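Local coordinates for protein lectin (Trichosanthes anguina, PDB 4HR6) that binds galactosides through its beta-trefoil lectin domains and belongs to a nontoxic three-chain homologue of type II ribosome-inactivating proteins, at residues C[193-204]-C[244-252]. Sequence-based numbering, arbitrary orientation.
Sequences ASSSTYDNWKVI and LKKIILHRP. With AMG (methyl alpha-D-galactopyranoside), chain E.
W201 and H250 meet obliquely, their ring planes at 45°, with CD2 of H250 3.3 Å from W201 NE1 and lying over one face of the indole. A broad indole suits this place because it offers a wide flat surface on which the CD2-NE2 side of the imidazole rests. H250 turns its other face to the galactoside, whose C4 is 3.6 Å from H250 NE2. The rotation of the imidazole is held by ND1, which donates in its own ring plane to a lone pair of R251 O, at 2.7 Å and 161°. H250 CG lies anti to the backbone N (chi1 -166°), which carries the ring out between indole and sugar.

I248 packs next to the indole. Its CD1 touches CB of W201, while CG2 faces both CG2 of V203 and CB of Y198; a branched isoleucine can reach in both directions. Farther along, the Y198 ring crosses K246 at about a right angle, a lysine having a long aliphatic stem to lay against it, and its hydroxyl ends against the methyls of L244, CD2 being 3.3 Å from OH.

On the other side of the sheet, I204 sets CG1 against CG2 of I247 and CD1 against CB of L249, whose CD2 reaches CB of A193. M159, W217 and L233 carry this buried layer onward.

Strands 201-204 and 247-250 run antiparallel between these two layers, joined by I204 N to I247 O (2.8 Å) and L249 N to K202 O. In each pair a water stands in for the second direct bond, bridging K202 N and L249 O, or I204 O and I247 N, as suits strands inclined at 139°.

In the type I' turn from Y198 to W201, D199 offers a carboxylate, whose OD2 accepts a hydrogen bond from the sugar's O6 (3.0 Å). D236, R239, H253 and N257 bind the same ligand, completing a galactoside site of the ricin-type beta-trefoil.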
ATOM      1  N   ALA C 193       9.929  14.143  15.012  1.00 43.58           N
ATOM      2  CA  ALA C 193      11.378  14.161  14.968  1.00 51.49           C
ATOM      3  C   ALA C 193      11.961  15.320  15.830  1.00 57.24           C
ATOM      4  O   ALA C 193      11.753  16.497  15.515  1.00 59.22           O
ATOM      5  CB  ALA C 193      11.840  14.293  13.529  1.00 49.12           C
ATOM      6  N   SER C 194      12.690  14.967  16.896  1.00 62.74           N
ATOM      7  CA  SER C 194      13.361  15.935  17.801  1.00 64.29           C
ATOM      8  C   SER C 194      14.576  16.623  17.188  1.00 63.88           C
ATOM      9  O   SER C 194      15.048  16.239  16.122  1.00 64.32           O
ATOM     10  CB  SER C 194      13.841  15.226  19.074  1.00 63.79           C
ATOM     11  OG  SER C 194      12.749  14.808  19.862  1.00 67.24           O
ATOM     12  N   SER C 195      15.082  17.641  17.887  1.00 70.97           N
ATOM     13  CA  SER C 195      16.373  18.281  17.559  1.00 70.62           C
ATOM     14  C   SER C 195      17.529  17.548  18.255  1.00 68.37           C
ATOM     15  O   SER C 195      18.683  17.633  17.820  1.00 70.32           O
ATOM     16  CB  SER C 195      16.371  19.760  17.970  1.00 73.07           C
ATOM     17  OG  SER C 195      16.119  19.896  19.364  1.00 69.75           O
ATOM     18  N   SER C 196      17.201  16.846  19.338  1.00 67.06           N
ATOM     19  CA  SER C 196      18.106  15.888  19.977  1.00 72.56           C
ATOM     20  C   SER C 196      18.549  14.801  18.985  1.00 75.59           C
ATOM     21  O   SER C 196      17.729  14.280  18.219  1.00 70.80           O
ATOM     22  CB  SER C 196      17.410  15.250  21.186  1.00 75.56           C
ATOM     23  OG  SER C 196      17.973  13.991  21.523  1.00 84.63           O
ATOM     24  N   THR C 197      19.840  14.460  19.014  1.00 77.05           N
ATOM     25  CA  THR C 197      20.427  13.553  18.022  1.00 79.49           C
ATOM     26  C   THR C 197      21.017  12.252  18.589  1.00 81.05           C
ATOM     27  O   THR C 197      21.139  12.062  19.804  1.00 82.80           O
ATOM     28  CB  THR C 197      21.537  14.246  17.186  1.00 81.60           C
ATOM     29  OG1 THR C 197      22.710  14.432  17.989  1.00 81.91           O
ATOM     30  CG2 THR C 197      21.062  15.593  16.634  1.00 82.32           C
ATOM     31  N   TYR C 198      21.355  11.359  17.661  1.00 81.14           N
ATOM     32  CA  TYR C 198      22.110  10.140  17.923  1.00 79.04           C
ATOM     33  C   TYR C 198      22.934   9.889  16.659  1.00 78.94           C
ATOM     34  O   TYR C 198      22.395   9.925  15.551  1.00 78.19           O
ATOM     35  CB  TYR C 198      21.169   8.966  18.212  1.00 77.41           C
ATOM     36  CG  TYR C 198      21.871   7.718  18.700  1.00 80.95           C
ATOM     37  CD1 TYR C 198      21.967   7.436  20.062  1.00 83.89           C
ATOM     38  CD2 TYR C 198      22.445   6.816  17.804  1.00 81.34           C
ATOM     39  CE1 TYR C 198      22.610   6.294  20.517  1.00 83.14           C
ATOM     40  CE2 TYR C 198      23.091   5.675  18.248  1.00 80.97           C
ATOM     41  CZ  TYR C 198      23.171   5.418  19.604  1.00 83.61           C
ATOM     42  OH  TYR C 198      23.807   4.285  20.047  1.00 82.61           O
ATOM     43  N   ASP C 199      24.238   9.675  16.817  1.00 78.55           N
ATOM     44  CA  ASP C 199      25.164   9.580  15.678  1.00 79.97           C
ATOM     45  C   ASP C 199      24.960  10.719  14.667  1.00 75.61           C
ATOM     46  O   ASP C 199      25.136  10.520  13.466  1.00 80.46           O
ATOM     47  CB  ASP C 199      25.044   8.213  14.971  1.00 85.31           C
ATOM     48  CG  ASP C 199      25.402   7.028  15.882  1.00 90.87           C
ATOM     49  OD1 ASP C 199      26.192   7.197  16.835  1.00 94.76           O
ATOM     50  OD2 ASP C 199      24.896   5.912  15.630  1.00 92.10           O
ATOM     51  N   ASN C 200      24.612  11.906  15.166  1.00 77.11           N
ATOM     52  CA  ASN C 200      24.392  13.112  14.339  1.00 79.25           C
ATOM     53  C   ASN C 200      23.148  13.054  13.441  1.00 75.72           C
ATOM     54  O   ASN C 200      23.148  13.568  12.320  1.00 78.73           O
ATOM     55  CB  ASN C 200      25.655  13.470  13.521  1.00 84.48           C
ATOM     56  CG  ASN C 200      26.508  14.536  14.192  1.00 89.55           C
ATOM     57  OD1 ASN C 200      26.961  15.484  13.543  1.00 92.91           O
ATOM     58  ND2 ASN C 200      26.727  14.389  15.497  1.00 91.19           N
ATOM     59  N   TRP C 201      22.085  12.441  13.962  1.00 72.39           N
ATOM     60  CA  TRP C 201      20.802  12.334  13.263  1.00 64.19           C
ATOM     61  C   TRP C 201      19.665  12.511  14.273  1.00 62.15           C
ATOM     62  O   TRP C 201      19.777  12.080  15.423  1.00 57.51           O
ATOM     63  CB  TRP C 201      20.667  10.966  12.596  1.00 61.63           C
ATOM     64  CG  TRP C 201      21.684  10.644  11.523  1.00 57.82           C
ATOM     65  CD1 TRP C 201      22.742   9.785  11.629  1.00 57.77           C
ATOM     66  CD2 TRP C 201      21.706  11.135  10.172  1.00 57.61           C
ATOM     67  NE1 TRP C 201      23.433   9.726  10.436  1.00 56.35           N
ATOM     68  CE2 TRP C 201      22.819  10.545   9.528  1.00 54.67           C
ATOM     69  CE3 TRP C 201      20.898  12.019   9.446  1.00 56.40           C
ATOM     70  CZ2 TRP C 201      23.136  10.803   8.195  1.00 55.37           C
ATOM     71  CZ3 TRP C 201      21.224  12.284   8.120  1.00 53.65           C
ATOM     72  CH2 TRP C 201      22.331  11.674   7.510  1.00 54.45           C
ATOM     73  N   LYS C 202      18.562  13.114  13.840  1.00 56.00           N
ATOM     74  CA  LYS C 202      17.464  13.440  14.750  1.00 53.89           C
ATOM     75  C   LYS C 202      16.759  12.186  15.248  1.00 53.64           C
ATOM     76  O   LYS C 202      16.683  11.185  14.532  1.00 52.13           O
ATOM     77  CB  LYS C 202      16.484  14.388  14.073  1.00 59.38           C
ATOM     78  CG  LYS C 202      17.115  15.735  13.724  1.00 65.24           C
ATOM     79  CD  LYS C 202      16.444  16.415  12.537  1.00 72.25           C
ATOM     80  CE  LYS C 202      15.167  17.133  12.943  1.00 75.58           C
ATOM     81  NZ  LYS C 202      15.441  18.450  13.586  1.00 80.32           N
ATOM     82  N   VAL C 203      16.262  12.244  16.482  1.00 46.93           N
ATOM     83  CA  VAL C 203      15.663  11.101  17.143  1.00 50.18           C
ATOM     84  C   VAL C 203      14.150  11.287  17.192  1.00 54.82           C
ATOM     85  O   VAL C 203      13.655  12.399  17.422  1.00 52.03           O
ATOM     86  CB  VAL C 203      16.230  10.907  18.573  1.00 50.76           C
ATOM     87  CG1 VAL C 203      15.349  10.000  19.411  1.00 48.18           C
ATOM     88  CG2 VAL C 203      17.646  10.336  18.514  1.00 54.97           C
ATOM     89  N   ILE C 204      13.424  10.187  16.975  1.00 52.98           N
ATOM     90  CA  ILE C 204      11.977  10.227  16.867  1.00 49.90           C
ATOM     91  C   ILE C 204      11.368   9.911  18.211  1.00 46.83           C
ATOM     92  O   ILE C 204      11.739   8.932  18.857  1.00 52.75           O
ATOM     93  CB  ILE C 204      11.422   9.189  15.852  1.00 49.37           C
ATOM     94  CG1 ILE C 204      12.182   9.221  14.522  1.00 47.65           C
ATOM     95  CG2 ILE C 204       9.925   9.424  15.623  1.00 49.37           C
ATOM     96  CD1 ILE C 204      12.141  10.544  13.807  1.00 50.91           C
ATOM     97  N   LEU C 244      19.354  -0.809  20.991  1.00 58.97           N
ATOM     98  CA  LEU C 244      19.664   0.607  21.237  1.00 57.34           C
ATOM     99  C   LEU C 244      18.462   1.464  21.633  1.00 58.42           C
ATOM    100  O   LEU C 244      18.638   2.575  22.140  1.00 57.29           O
ATOM    101  CB  LEU C 244      20.349   1.247  20.014  1.00 56.61           C
ATOM    102  CG  LEU C 244      21.821   0.879  19.804  1.00 58.74           C
ATOM    103  CD1 LEU C 244      22.357   1.445  18.499  1.00 57.98           C
ATOM    104  CD2 LEU C 244      22.674   1.343  20.983  1.00 61.59           C
ATOM    105  N   LYS C 245      17.248   0.970  21.377  1.00 61.43           N
ATOM    106  CA  LYS C 245      16.018   1.702  21.683  1.00 62.20           C
ATOM    107  C   LYS C 245      15.908   3.081  20.997  1.00 58.14           C
ATOM    108  O   LYS C 245      15.176   3.946  21.479  1.00 55.80           O
ATOM    109  CB  LYS C 245      15.854   1.848  23.203  1.00 67.42           C
ATOM    110  CG  LYS C 245      14.959   0.799  23.832  1.00 72.33           C
ATOM    111  CD  LYS C 245      15.597  -0.573  23.844  1.00 76.73           C
ATOM    112  CE  LYS C 245      14.704  -1.581  24.555  1.00 81.24           C
ATOM    113  NZ  LYS C 245      14.433  -1.196  25.972  1.00 82.44           N
ATOM    114  N   LYS C 246      16.617   3.273  19.877  1.00 56.49           N
ATOM    115  CA  LYS C 246      16.624   4.560  19.160  1.00 58.92           C
ATOM    116  C   LYS C 246      16.145   4.473  17.694  1.00 56.50           C
ATOM    117  O   LYS C 246      16.786   3.840  16.838  1.00 50.82           O
ATOM    118  CB  LYS C 246      18.022   5.215  19.206  1.00 63.79           C
ATOM    119  CG  LYS C 246      18.201   6.298  20.275  1.00 67.93           C
ATOM    120  CD  LYS C 246      18.575   5.711  21.630  1.00 74.51           C
ATOM    121  CE  LYS C 246      18.898   6.780  22.674  1.00 76.83           C
ATOM    122  NZ  LYS C 246      17.751   7.084  23.579  1.00 77.63           N
ATOM    123  N   ILE C 247      15.023   5.139  17.421  1.00 53.17           N
ATOM    124  CA  ILE C 247      14.557   5.382  16.058  1.00 50.64           C
ATOM    125  C   ILE C 247      14.994   6.786  15.651  1.00 51.03           C
ATOM    126  O   ILE C 247      14.686   7.760  16.339  1.00 50.60           O
ATOM    127  CB  ILE C 247      13.020   5.287  15.951  1.00 51.18           C
ATOM    128  CG1 ILE C 247      12.514   3.981  16.564  1.00 50.18           C
ATOM    129  CG2 ILE C 247      12.573   5.435  14.492  1.00 52.85           C
ATOM    130  CD1 ILE C 247      13.193   2.745  16.005  1.00 50.52           C
ATOM    131  N   ILE C 248      15.710   6.880  14.537  1.00 49.19           N
ATOM    132  CA  ILE C 248      16.217   8.148  14.050  1.00 52.01           C
ATOM    133  C   ILE C 248      15.696   8.458  12.643  1.00 56.24           C
ATOM    134  O   ILE C 248      15.091   7.603  11.999  1.00 58.25           O
ATOM    135  CB  ILE C 248      17.765   8.162  14.035  1.00 53.54           C
ATOM    136  CG1 ILE C 248      18.321   7.180  13.002  1.00 52.07           C
ATOM    137  CG2 ILE C 248      18.306   7.849  15.427  1.00 54.60           C
ATOM    138  CD1 ILE C 248      19.824   7.240  12.828  1.00 52.13           C
ATOM    139  N   LEU C 249      15.975   9.680  12.185  1.00 56.41           N
ATOM    140  CA  LEU C 249      15.607  10.168  10.865  1.00 57.19           C
ATOM    141  C   LEU C 249      16.863  10.313  10.026  1.00 57.05           C
ATOM    142  O   LEU C 249      17.682  11.186  10.269  1.00 58.31           O
ATOM    143  CB  LEU C 249      14.899  11.517  10.995  1.00 58.50           C
ATOM    144  CG  LEU C 249      14.248  12.109   9.745  1.00 60.09           C
ATOM    145  CD1 LEU C 249      13.206  11.165   9.164  1.00 60.49           C
ATOM    146  CD2 LEU C 249      13.600  13.435  10.101  1.00 62.21           C
ATOM    147  N   HIS C 250      17.001   9.461   9.020  1.00 57.17           N
ATOM    148  CA  HIS C 250      18.271   9.256   8.348  1.00 55.25           C
ATOM    149  C   HIS C 250      18.159   9.479   6.849  1.00 56.80           C
ATOM    150  O   HIS C 250      17.069   9.528   6.302  1.00 62.01           O
ATOM    151  CB  HIS C 250      18.730   7.823   8.638  1.00 55.08           C
ATOM    152  CG  HIS C 250      20.162   7.559   8.304  1.00 54.23           C
ATOM    153  ND1 HIS C 250      20.567   7.132   7.057  1.00 57.41           N
ATOM    154  CD2 HIS C 250      21.283   7.645   9.054  1.00 54.51           C
ATOM    155  CE1 HIS C 250      21.879   6.971   7.054  1.00 56.06           C
ATOM    156  NE2 HIS C 250      22.337   7.275   8.253  1.00 54.64           N
ATOM    157  N   ARG C 251      19.304   9.632   6.197  1.00 63.04           N
ATOM    158  CA  ARG C 251      19.394   9.594   4.744  1.00 64.89           C
ATOM    159  C   ARG C 251      18.793   8.277   4.225  1.00 62.83           C
ATOM    160  O   ARG C 251      19.081   7.214   4.779  1.00 62.50           O
ATOM    161  CB  ARG C 251      20.866   9.686   4.335  1.00 70.47           C
ATOM    162  CG  ARG C 251      21.122   9.944   2.865  1.00 77.05           C
ATOM    163  CD  ARG C 251      22.617   9.939   2.561  1.00 83.34           C
ATOM    164  NE  ARG C 251      22.918  10.730   1.366  1.00 88.48           N
ATOM    165  CZ  ARG C 251      23.176  12.041   1.353  1.00 92.41           C
ATOM    166  NH1 ARG C 251      23.196  12.757   2.475  1.00 96.06           N
ATOM    167  NH2 ARG C 251      23.423  12.647   0.197  1.00 94.32           N
ATOM    168  N   PRO C 252      17.965   8.333   3.162  1.00 61.79           N
ATOM    169  CA  PRO C 252      17.343   7.104   2.651  1.00 59.43           C
ATOM    170  C   PRO C 252      18.313   6.205   1.892  1.00 55.72           C
ATOM    171  O   PRO C 252      19.031   6.672   1.007  1.00 54.15           O
ATOM    172  CB  PRO C 252      16.254   7.624   1.698  1.00 62.35           C
ATOM    173  CG  PRO C 252      16.161   9.094   1.942  1.00 63.67           C
ATOM    174  CD  PRO C 252      17.521   9.510   2.396  1.00 62.64           C
TER
HETATM  175  C1  AMG E 302      24.542   2.799   9.917  1.00 65.72           C
HETATM  176  C2  AMG E 302      23.214   2.361   9.297  1.00 66.77           C
HETATM  177  C3  AMG E 302      22.288   3.562   9.072  1.00 66.33           C
HETATM  178  C4  AMG E 302      22.126   4.342  10.370  1.00 66.82           C
HETATM  179  C5  AMG E 302      23.498   4.658  10.988  1.00 68.41           C
HETATM  180  C6  AMG E 302      23.392   5.322  12.358  1.00 69.81           C
HETATM  181  C7  AMG E 302      26.663   3.438   9.040  1.00 70.36           C
HETATM  182  O1  AMG E 302      25.256   3.664   9.023  1.00 67.65           O
HETATM  183  O2  AMG E 302      23.489   1.683   8.069  1.00 63.35           O
HETATM  184  O3  AMG E 302      20.995   3.150   8.603  1.00 66.52           O
HETATM  185  O4  AMG E 302      21.313   3.579  11.272  1.00 60.55           O
HETATM  186  O5  AMG E 302      24.269   3.466  11.145  1.00 63.85           O
HETATM  187  O6  AMG E 302      24.624   6.006  12.628  1.00 73.80           O
HETATM  188  O   HOH W   1      18.222  13.928  10.919  1.00 52.81           O
HETATM  189  O   HOH W   2      13.166   6.162  19.336  1.00 45.11           O